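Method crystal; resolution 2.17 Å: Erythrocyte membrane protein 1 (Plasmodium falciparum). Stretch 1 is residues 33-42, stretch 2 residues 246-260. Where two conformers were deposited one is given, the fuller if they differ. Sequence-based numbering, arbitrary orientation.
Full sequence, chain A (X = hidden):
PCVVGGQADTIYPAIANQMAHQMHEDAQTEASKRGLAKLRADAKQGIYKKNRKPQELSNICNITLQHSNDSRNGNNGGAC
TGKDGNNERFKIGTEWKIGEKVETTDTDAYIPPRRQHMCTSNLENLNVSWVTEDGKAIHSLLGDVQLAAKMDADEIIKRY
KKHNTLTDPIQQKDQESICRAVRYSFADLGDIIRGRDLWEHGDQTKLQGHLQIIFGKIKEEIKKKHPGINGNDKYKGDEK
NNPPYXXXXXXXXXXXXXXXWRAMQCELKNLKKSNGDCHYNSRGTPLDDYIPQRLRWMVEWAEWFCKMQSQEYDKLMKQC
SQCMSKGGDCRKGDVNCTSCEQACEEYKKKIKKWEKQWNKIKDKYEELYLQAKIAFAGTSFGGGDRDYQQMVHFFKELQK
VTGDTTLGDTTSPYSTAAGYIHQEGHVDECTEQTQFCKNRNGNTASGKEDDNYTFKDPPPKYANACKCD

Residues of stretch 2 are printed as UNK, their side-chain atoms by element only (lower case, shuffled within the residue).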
ATOM      1  N   LYS A  33      11.104 -20.245 -17.404  1.00 63.61           N
ATOM      2  CA  LYS A  33      12.422 -20.558 -17.941  1.00 66.71           C
ATOM      3  C   LYS A  33      13.395 -21.000 -16.856  1.00 65.62           C
ATOM      4  O   LYS A  33      14.440 -21.577 -17.174  1.00 66.06           O
ATOM      5  CB  LYS A  33      12.990 -19.349 -18.687  1.00 68.57           C
ATOM      6  CG  LYS A  33      12.155 -18.900 -19.874  1.00 70.40           C
ATOM      7  CD  LYS A  33      12.707 -17.622 -20.485  1.00 72.47           C
ATOM      8  CE  LYS A  33      11.824 -17.132 -21.621  1.00 76.30           C
ATOM      9  NZ  LYS A  33      12.284 -15.826 -22.169  1.00 79.53           N
ATOM     10  N   ARG A  34      13.077 -20.743 -15.596  1.00 64.60           N
ATOM     11  CA  ARG A  34      13.919 -21.124 -14.466  1.00 63.67           C
ATOM     12  C   ARG A  34      13.195 -22.210 -13.669  1.00 62.97           C
ATOM     13  O   ARG A  34      12.716 -23.169 -14.285  1.00 64.25           O
ATOM     14  CB  ARG A  34      14.292 -19.877 -13.674  1.00 60.58           C
ATOM     15  CG  ARG A  34      15.215 -18.936 -14.433  1.00 60.63           C
ATOM     16  CD  ARG A  34      15.379 -17.602 -13.727  1.00 57.99           C
ATOM     17  NE  ARG A  34      14.105 -16.914 -13.548  1.00 58.06           N
ATOM     18  CZ  ARG A  34      13.979 -15.594 -13.461  1.00 59.20           C
ATOM     19  NH1 ARG A  34      12.781 -15.045 -13.293  1.00 56.98           N
ATOM     20  NH2 ARG A  34      15.052 -14.821 -13.553  1.00 59.96           N
ATOM     21  N   GLY A  35      13.084 -22.106 -12.347  1.00 61.34           N
ATOM     22  CA  GLY A  35      12.514 -23.185 -11.564  1.00 62.20           C
ATOM     23  C   GLY A  35      11.169 -22.885 -10.938  1.00 59.05           C
ATOM     24  O   GLY A  35      10.953 -23.185  -9.761  1.00 59.24           O
ATOM     25  N   LEU A  36      10.254 -22.304 -11.718  1.00 59.62           N
ATOM     26  CA  LEU A  36       8.916 -22.010 -11.213  1.00 54.86           C
ATOM     27  C   LEU A  36       8.214 -23.271 -10.725  1.00 60.33           C
ATOM     28  O   LEU A  36       7.498 -23.243  -9.717  1.00 60.01           O
ATOM     29  CB  LEU A  36       8.089 -21.329 -12.302  1.00 51.19           C
ATOM     30  CG  LEU A  36       6.586 -21.156 -12.075  1.00 49.67           C
ATOM     31  CD1 LEU A  36       6.314 -20.136 -10.989  1.00 40.44           C
ATOM     32  CD2 LEU A  36       5.904 -20.758 -13.373  1.00 51.35           C
ATOM     33  N   ALA A  37       8.411 -24.390 -11.425  1.00 69.82           N
ATOM     34  CA  ALA A  37       7.735 -25.627 -11.047  1.00 72.97           C
ATOM     35  C   ALA A  37       8.298 -26.211  -9.759  1.00 75.43           C
ATOM     36  O   ALA A  37       7.553 -26.807  -8.974  1.00 77.03           O
ATOM     37  CB  ALA A  37       7.838 -26.645 -12.179  1.00 79.78           C
ATOM     38  N   LYS A  38       9.601 -26.058  -9.524  1.00 69.33           N
ATOM     39  CA  LYS A  38      10.211 -26.566  -8.304  1.00 64.21           C
ATOM     40  C   LYS A  38       9.915 -25.703  -7.086  1.00 57.68           C
ATOM     41  O   LYS A  38      10.276 -26.094  -5.972  1.00 59.76           O
ATOM     42  CB  LYS A  38      11.728 -26.689  -8.481  1.00 63.74           C
ATOM     43  CG  LYS A  38      12.159 -27.733  -9.498  1.00 67.57           C
ATOM     44  CD  LYS A  38      13.670 -27.898  -9.503  1.00 71.74           C
ATOM     45  CE  LYS A  38      14.105 -28.975 -10.484  1.00 78.59           C
ATOM     46  NZ  LYS A  38      15.576 -29.216 -10.435  1.00 82.81           N
ATOM     47  N   LEU A  39       9.273 -24.550  -7.263  1.00 52.84           N
ATOM     48  CA  LEU A  39       9.008 -23.633  -6.165  1.00 49.07           C
ATOM     49  C   LEU A  39       7.550 -23.636  -5.723  1.00 45.10           C
ATOM     50  O   LEU A  39       7.192 -22.877  -4.812  1.00 42.49           O
ATOM     51  CB  LEU A  39       9.439 -22.213  -6.557  1.00 47.46           C
ATOM     52  CG  LEU A  39      10.943 -22.030  -6.801  1.00 47.77           C
ATOM     53  CD1 LEU A  39      11.233 -20.706  -7.483  1.00 46.49           C
ATOM     54  CD2 LEU A  39      11.718 -22.134  -5.500  1.00 47.37           C
ATOM     55  N   ARG A  40       6.702 -24.457  -6.339  1.00 47.54           N
ATOM     56  CA  ARG A  40       5.324 -24.607  -5.887  1.00 53.69           C
ATOM     57  C   ARG A  40       5.310 -25.273  -4.515  1.00 53.79           C
ATOM     58  O   ARG A  40       5.815 -26.390  -4.356  1.00 57.33           O
ATOM     59  CB  ARG A  40       4.520 -25.423  -6.897  1.00 62.70           C
ATOM     60  CG  ARG A  40       4.285 -24.705  -8.222  1.00 71.87           C
ATOM     61  CD  ARG A  40       3.523 -25.569  -9.222  1.00 80.73           C
ATOM     62  NE  ARG A  40       4.362 -26.608  -9.817  1.00 89.30           N
ATOM     63  CZ  ARG A  40       4.367 -27.881  -9.435  1.00 94.75           C
ATOM     64  NH1 ARG A  40       3.572 -28.287  -8.455  1.00 95.38           N
ATOM     65  NH2 ARG A  40       5.166 -28.751 -10.036  1.00 97.72           N
ATOM     66  N   ALA A  41       4.737 -24.590  -3.528  1.00 47.65           N
ATOM     67  CA  ALA A  41       4.825 -25.009  -2.138  1.00 50.56           C
ATOM     68  C   ALA A  41       3.468 -25.453  -1.604  1.00 53.71           C
ATOM     69  O   ALA A  41       2.418 -25.185  -2.194  1.00 55.23           O
ATOM     70  CB  ALA A  41       5.380 -23.879  -1.265  1.00 47.44           C
ATOM     71  N   ASP A  42       3.512 -26.144  -0.466  1.00 51.95           N
ATOM     72  CA  ASP A  42       2.315 -26.605   0.229  1.00 52.75           C
ATOM     73  C   ASP A  42       2.581 -26.521   1.724  1.00 52.42           C
ATOM     74  O   ASP A  42       3.500 -27.174   2.227  1.00 51.85           O
ATOM     75  CB  ASP A  42       1.948 -28.036  -0.176  1.00 59.82           C
ATOM     76  CG  ASP A  42       0.737 -28.571   0.578  1.00 67.09           C
ATOM     77  OD1 ASP A  42       0.005 -27.773   1.202  1.00 66.64           O
ATOM     78  OD2 ASP A  42       0.522 -29.802   0.549  1.00 71.04           O
ATOM     79  N   UNK A 246      17.370 -11.917  -5.750  1.00 39.71           N
ATOM     80  CA  UNK A 246      16.239 -11.199  -6.337  1.00 40.66           C
ATOM     81  C   UNK A 246      15.377 -12.114  -7.199  1.00 41.90           C
ATOM     82  O   UNK A 246      14.151 -12.162  -7.038  1.00 38.82           O
ATOM     83  c   UNK A 246      16.879  -7.353  -8.928  1.00 58.40           C
ATOM     84  c   UNK A 246      16.296  -8.709  -9.280  1.00 53.27           C
ATOM     85  c   UNK A 246      16.745 -10.015  -7.165  1.00 43.69           C
ATOM     86  n   UNK A 246      15.811  -6.351  -8.663  1.00 61.36           N
ATOM     87  c   UNK A 246      15.683  -9.397  -8.068  1.00 46.99           C
ATOM     88  N   UNK A 247      16.004 -12.848  -8.125  1.00 41.30           N
ATOM     89  CA  UNK A 247      15.244 -13.666  -9.067  1.00 40.89           C
ATOM     90  C   UNK A 247      14.584 -14.852  -8.375  1.00 37.69           C
ATOM     91  O   UNK A 247      13.422 -15.170  -8.652  1.00 40.09           O
ATOM     92  o   UNK A 247      17.372 -13.097 -13.367  1.00 60.58           O
ATOM     93  c   UNK A 247      17.555 -13.516 -12.224  1.00 54.84           C
ATOM     94  c   UNK A 247      16.154 -14.140 -10.204  1.00 42.12           C
ATOM     95  n   UNK A 247      18.491 -14.418 -11.933  1.00 54.98           N
ATOM     96  c   UNK A 247      16.708 -13.014 -11.067  1.00 44.80           C
ATOM     97  N   UNK A 248      15.309 -15.523  -7.476  1.00 42.30           N
ATOM     98  CA  UNK A 248      14.738 -16.663  -6.763  1.00 45.04           C
ATOM     99  C   UNK A 248      13.532 -16.256  -5.924  1.00 46.29           C
ATOM    100  O   UNK A 248      12.582 -17.036  -5.782  1.00 47.19           O
ATOM    101  c   UNK A 248      15.166 -19.723  -6.181  1.00 55.68           C
ATOM    102  c   UNK A 248      16.484 -19.021  -4.166  1.00 55.85           C
ATOM    103  c   UNK A 248      15.414 -18.611  -5.168  1.00 54.44           C
ATOM    104  c   UNK A 248      15.802 -17.313  -5.879  1.00 50.99           C
ATOM    105  N   UNK A 249      13.546 -15.045  -5.366  1.00 42.54           N
ATOM    106  CA  UNK A 249      12.420 -14.589  -4.559  1.00 39.80           C
ATOM    107  C   UNK A 249      11.250 -14.124  -5.420  1.00 39.29           C
ATOM    108  O   UNK A 249      10.091 -14.284  -5.018  1.00 33.61           O
ATOM    109  c   UNK A 249      14.688 -12.776  -2.004  1.00 42.66           C
ATOM    110  n   UNK A 249      13.554 -10.398   0.552  1.00 38.82           N
ATOM    111  n   UNK A 249      13.877 -12.007  -1.069  1.00 38.84           N
ATOM    112  c   UNK A 249      13.928 -13.939  -2.617  1.00 40.79           C
ATOM    113  c   UNK A 249      12.879 -13.477  -3.617  1.00 39.82           C
ATOM    114  c   UNK A 249      14.361 -11.054  -0.277  1.00 40.43           C
ATOM    115  n   UNK A 249      15.653 -10.759  -0.315  1.00 39.04           N
ATOM    116  N   UNK A 250      11.529 -13.551  -6.598  1.00 37.51           N
ATOM    117  CA  UNK A 250      10.460 -13.225  -7.537  1.00 34.61           C
ATOM    118  C   UNK A 250       9.749 -14.483  -8.019  1.00 37.38           C
ATOM    119  O   UNK A 250       8.516 -14.508  -8.122  1.00 39.19           O
ATOM    120  o   UNK A 250      12.549 -11.013 -10.535  1.00 43.38           O
ATOM    121  c   UNK A 250      12.143 -10.316  -9.578  1.00 41.92           C
ATOM    122  o   UNK A 250      12.342  -9.083  -9.511  1.00 44.77           O
ATOM    123  c   UNK A 250      11.378 -10.988  -8.441  1.00 33.94           C
ATOM    124  c   UNK A 250      11.018 -12.442  -8.732  1.00 33.42           C
ATOM    125  N   UNK A 251      10.513 -15.539  -8.317  1.00 35.34           N
ATOM    126  CA  UNK A 251       9.916 -16.771  -8.825  1.00 33.00           C
ATOM    127  C   UNK A 251       9.113 -17.490  -7.744  1.00 40.85           C
ATOM    128  O   UNK A 251       8.030 -18.020  -8.021  1.00 41.01           O
ATOM    129  c   UNK A 251      11.680 -17.101 -10.630  1.00 39.72           C
ATOM    130  o   UNK A 251      11.263 -16.023 -11.098  1.00 39.64           O
ATOM    131  c   UNK A 251      11.005 -17.682  -9.388  1.00 37.48           C
ATOM    132  o   UNK A 251      12.632 -17.730 -11.134  1.00 42.72           O
ATOM    133  N   UNK A 252       9.627 -17.526  -6.510  1.00 31.83           N
ATOM    134  CA  UNK A 252       8.871 -18.136  -5.417  1.00 34.79           C
ATOM    135  C   UNK A 252       7.535 -17.432  -5.217  1.00 35.13           C
ATOM    136  O   UNK A 252       6.516 -18.082  -4.964  1.00 35.88           O
ATOM    137  c   UNK A 252       6.531 -16.949  -0.853  1.00 40.58           C
ATOM    138  c   UNK A 252       6.221 -18.011   0.004  1.00 40.78           C
ATOM    139  c   UNK A 252       6.808 -19.239  -0.137  1.00 42.88           C
ATOM    140  c   UNK A 252       9.232 -20.167  -2.635  1.00 40.15           C
ATOM    141  c   UNK A 252       8.061 -18.349  -2.055  1.00 40.13           C
ATOM    142  c   UNK A 252       9.028 -18.862  -2.983  1.00 37.81           C
ATOM    143  c   UNK A 252       7.445 -17.104  -1.885  1.00 42.19           C
ATOM    144  n   UNK A 252       8.457 -20.495  -1.547  1.00 41.54           N
ATOM    145  c   UNK A 252       7.729 -19.396  -1.173  1.00 41.73           C
ATOM    146  c   UNK A 252       9.684 -18.112  -4.121  1.00 35.89           C
ATOM    147  N   UNK A 253       7.517 -16.103  -5.334  1.00 29.12           N
ATOM    148  CA  UNK A 253       6.257 -15.381  -5.212  1.00 31.72           C
ATOM    149  C   UNK A 253       5.298 -15.750  -6.340  1.00 37.68           C
ATOM    150  O   UNK A 253       4.108 -15.979  -6.093  1.00 36.60           O
ATOM    151  c   UNK A 253       4.646 -12.298  -5.973  1.00 37.29           C
ATOM    152  c   UNK A 253       4.426 -12.985  -3.851  1.00 30.93           C
ATOM    153  c   UNK A 253       4.501 -13.539  -2.568  1.00 34.60           C
ATOM    154  c   UNK A 253       2.347 -11.829  -3.240  1.00 31.72           C
ATOM    155  c   UNK A 253       6.510 -13.872  -5.178  1.00 28.80           C
ATOM    156  c   UNK A 253       3.505 -13.234  -1.652  1.00 33.65           C
ATOM    157  n   UNK A 253       3.503 -11.730  -5.463  1.00 36.65           N
ATOM    158  c   UNK A 253       5.252 -13.072  -5.022  1.00 33.45           C
ATOM    159  c   UNK A 253       2.445 -12.385  -1.993  1.00 30.00           C
ATOM    160  c   UNK A 253       3.346 -12.137  -4.163  1.00 31.03           C
ATOM    161  N   UNK A 254       5.802 -15.836  -7.578  1.00 29.43           N
ATOM    162  CA  UNK A 254       4.948 -16.205  -8.706  1.00 30.56           C
ATOM    163  C   UNK A 254       4.339 -17.588  -8.519  1.00 35.48           C
ATOM    164  O   UNK A 254       3.194 -17.832  -8.917  1.00 33.17           O
ATOM    165  c   UNK A 254       4.770 -13.975 -10.748  1.00 46.88           C
ATOM    166  o   UNK A 254       4.670 -12.847 -10.215  1.00 47.39           O
ATOM    167  c   UNK A 254       6.036 -14.767 -10.510  1.00 43.61           C
ATOM    168  c   UNK A 254       5.744 -16.164 -10.012  1.00 40.65           C
ATOM    169  o   UNK A 254       3.868 -14.488 -11.452  1.00 44.73           O
ATOM    170  N   UNK A 255       5.098 -18.509  -7.927  1.00 36.46           N
ATOM    171  CA  UNK A 255       4.623 -19.875  -7.752  1.00 37.70           C
ATOM    172  C   UNK A 255       3.556 -19.989  -6.669  1.00 40.75           C
ATOM    173  O   UNK A 255       2.713 -20.890  -6.735  1.00 45.35           O
ATOM    174  c   UNK A 255       5.799 -20.796  -7.424  1.00 36.36           C
ATOM    175  N   UNK A 256       3.565 -19.097  -5.674  1.00 36.63           N
ATOM    176  CA  UNK A 256       2.715 -19.272  -4.501  1.00 40.66           C
ATOM    177  C   UNK A 256       1.843 -18.062  -4.176  1.00 38.17           C
ATOM    178  O   UNK A 256       1.187 -18.062  -3.128  1.00 38.52           O
ATOM    179  c   UNK A 256       4.387 -20.880  -3.475  1.00 44.56           C
ATOM    180  c   UNK A 256       3.568 -19.622  -3.276  1.00 40.47           C
ATOM    181  o   UNK A 256       3.844 -21.982  -3.555  1.00 49.81           O
ATOM    182  n   UNK A 256       5.705 -20.723  -3.547  1.00 43.60           N
ATOM    183  N   UNK A 257       1.805 -17.041  -5.037  1.00 36.32           N
ATOM    184  CA  UNK A 257       1.047 -15.836  -4.708  1.00 36.82           C
ATOM    185  C   UNK A 257      -0.443 -16.120  -4.571  1.00 39.70           C
ATOM    186  O   UNK A 257      -1.124 -15.469  -3.769  1.00 40.97           O
ATOM    187  c   UNK A 257       1.283 -14.751  -5.760  1.00 35.00           C
ATOM    188  c   UNK A 257       0.853 -15.139  -7.164  1.00 34.87           C
ATOM    189  c   UNK A 257      -0.505 -12.551  -8.699  1.00 32.33           C
ATOM    190  n   UNK A 257       0.639 -12.840  -8.084  1.00 33.41           N
ATOM    191  n   UNK A 257      -1.094 -13.457  -9.468  1.00 32.96           N
ATOM    192  c   UNK A 257       1.325 -14.122  -8.198  1.00 35.07           C
ATOM    193  n   UNK A 257      -1.062 -11.359  -8.543  1.00 31.04           N
ATOM    194  N   UNK A 258      -0.971 -17.086  -5.329  1.00 40.98           N
ATOM    195  CA  UNK A 258      -2.404 -17.346  -5.256  1.00 47.10           C
ATOM    196  C   UNK A 258      -2.790 -18.008  -3.938  1.00 44.50           C
ATOM    197  O   UNK A 258      -3.825 -17.672  -3.353  1.00 43.96           O
ATOM    198  c   UNK A 258      -6.490 -18.362  -6.282  1.00 82.70           C
ATOM    199  c   UNK A 258      -2.869 -18.210  -6.423  1.00 58.55           C
ATOM    200  c   UNK A 258      -4.302 -18.620  -6.300  1.00 75.56           C
ATOM    201  n   UNK A 258      -6.227 -19.613  -5.951  1.00 83.65           N
ATOM    202  n   UNK A 258      -5.344 -17.737  -6.487  1.00 79.37           N
ATOM    203  c   UNK A 258      -4.867 -19.799  -5.947  1.00 82.32           C
ATOM    204  N   UNK A 259      -1.990 -18.969  -3.467  1.00 42.22           N
ATOM    205  CA  UNK A 259      -2.277 -19.593  -2.179  0.50 44.65           C
ATOM    206  C   UNK A 259      -2.203 -18.584  -1.045  1.00 44.69           C
ATOM    207  O   UNK A 259      -2.868 -18.753  -0.016  1.00 47.67           O
ATOM    208  c   UNK A 259      -1.517 -21.943  -2.836  0.50 46.47           C
ATOM    209  n   UNK A 259      -0.897 -24.014  -1.744  0.50 51.68           N
ATOM    210  c   UNK A 259      -1.312 -20.750  -1.922  0.50 44.51           C
ATOM    211  c   UNK A 259      -0.516 -23.052  -2.578  0.50 48.91           C
ATOM    212  o   UNK A 259       0.590 -23.043  -3.120  0.50 49.56           O
ATOM    213  N   UNK A 260      -1.397 -17.533  -1.209  1.00 40.47           N
ATOM    214  CA  UNK A 260      -1.351 -16.477  -0.206  1.00 40.01           C
ATOM    215  C   UNK A 260      -2.663 -15.702  -0.201  1.00 40.64           C
ATOM    216  O   UNK A 260      -3.246 -15.447   0.861  1.00 38.85           O
ATOM    217  c   UNK A 260      -0.139 -15.562  -0.458  1.00 34.46           C
ATOM    218  c   UNK A 260      -0.187 -14.351   0.454  1.00 32.28           C
ATOM    219  c   UNK A 260       1.158 -16.343  -0.252  1.00 33.80           C
TER

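Position 246 carries four carbons in a row ending in nitrogen and stays clear of stretch 1: Lys246. Position 247 has three carbons, the third bearing one oxygen and one nitrogen, and its CB points toward stretch 1; this amide is Gln247. Its OE1 lies 2.9 Å from Arg34 NH2, near the guanidinium plane, but the angle is too poor for a hydrogen bond.

Position 248 shows four carbons forked at the second. This is Leu248, whose CB points away although its CD1 comes within 4.3 Å of Leu39 CD1. At 249, three carbons, a nitrogen and a carbon bearing two more nitrogens make Arg249, directed away. Position 250, three carbons ending in two oxygens, is Glu250, with no real contact.

Position 251 has two carbons, the second with two oxygens, pointing toward stretch 1: Asp251. One oxygen, OD1, forms a salt bridge with Arg34 NH1 at 2.8 Å, while OD2 is hydrogen-bonded elsewhere in the structure. The CB also serves, packing 3.6 Å from Leu39 CD1.

Positions 252 and 253 each bear one carbon and fused five- and six-membered rings with eight carbons and one nitrogen, so they are Trp252 and Trp253. The first lies sideways, its CD1 4.3 Å from Leu39 CD2; the second points away. Position 254, three carbons ending in two oxygens, is Glu254; its CB sits 4.1 Å from Leu36 CD1.

Position 255 has a single carbon: Ala255. That CB is 3.7 Å from Leu36 CD1 and 4.0 Å from Leu39 CB, and such a small side chain lets the backbones approach, with the CA atoms of Arg40 and Ala255 5.1 Å apart.

Position 256 has two carbons, the second carrying one oxygen and one nitrogen, beside the backbone of stretch 1. As Asn256, it donates from ND2 to Leu39 O at 2.9 Å and accepts at OD1 from Ala41 N at 2.8 Å.

Position 257, three carbons, nitrogen and a carbon with two nitrogens, is Arg257; 258, one carbon and a five-membered ring with two nitrogens, is His258. Neither reaches stretch 1. Position 259, three carbons ending in one oxygen and one nitrogen, points toward it and is Gln259. Position 260, one carbon carrying two more, is Val260, out of reach.

The rule is a division along the helix: a salt bridge at Asp251, leucines packed around Ala255, and one asparagine amide reading a loop backbone through both its donor and its acceptor.

Stretch 2, residues 246-260: KQLREDWWEANRHQV
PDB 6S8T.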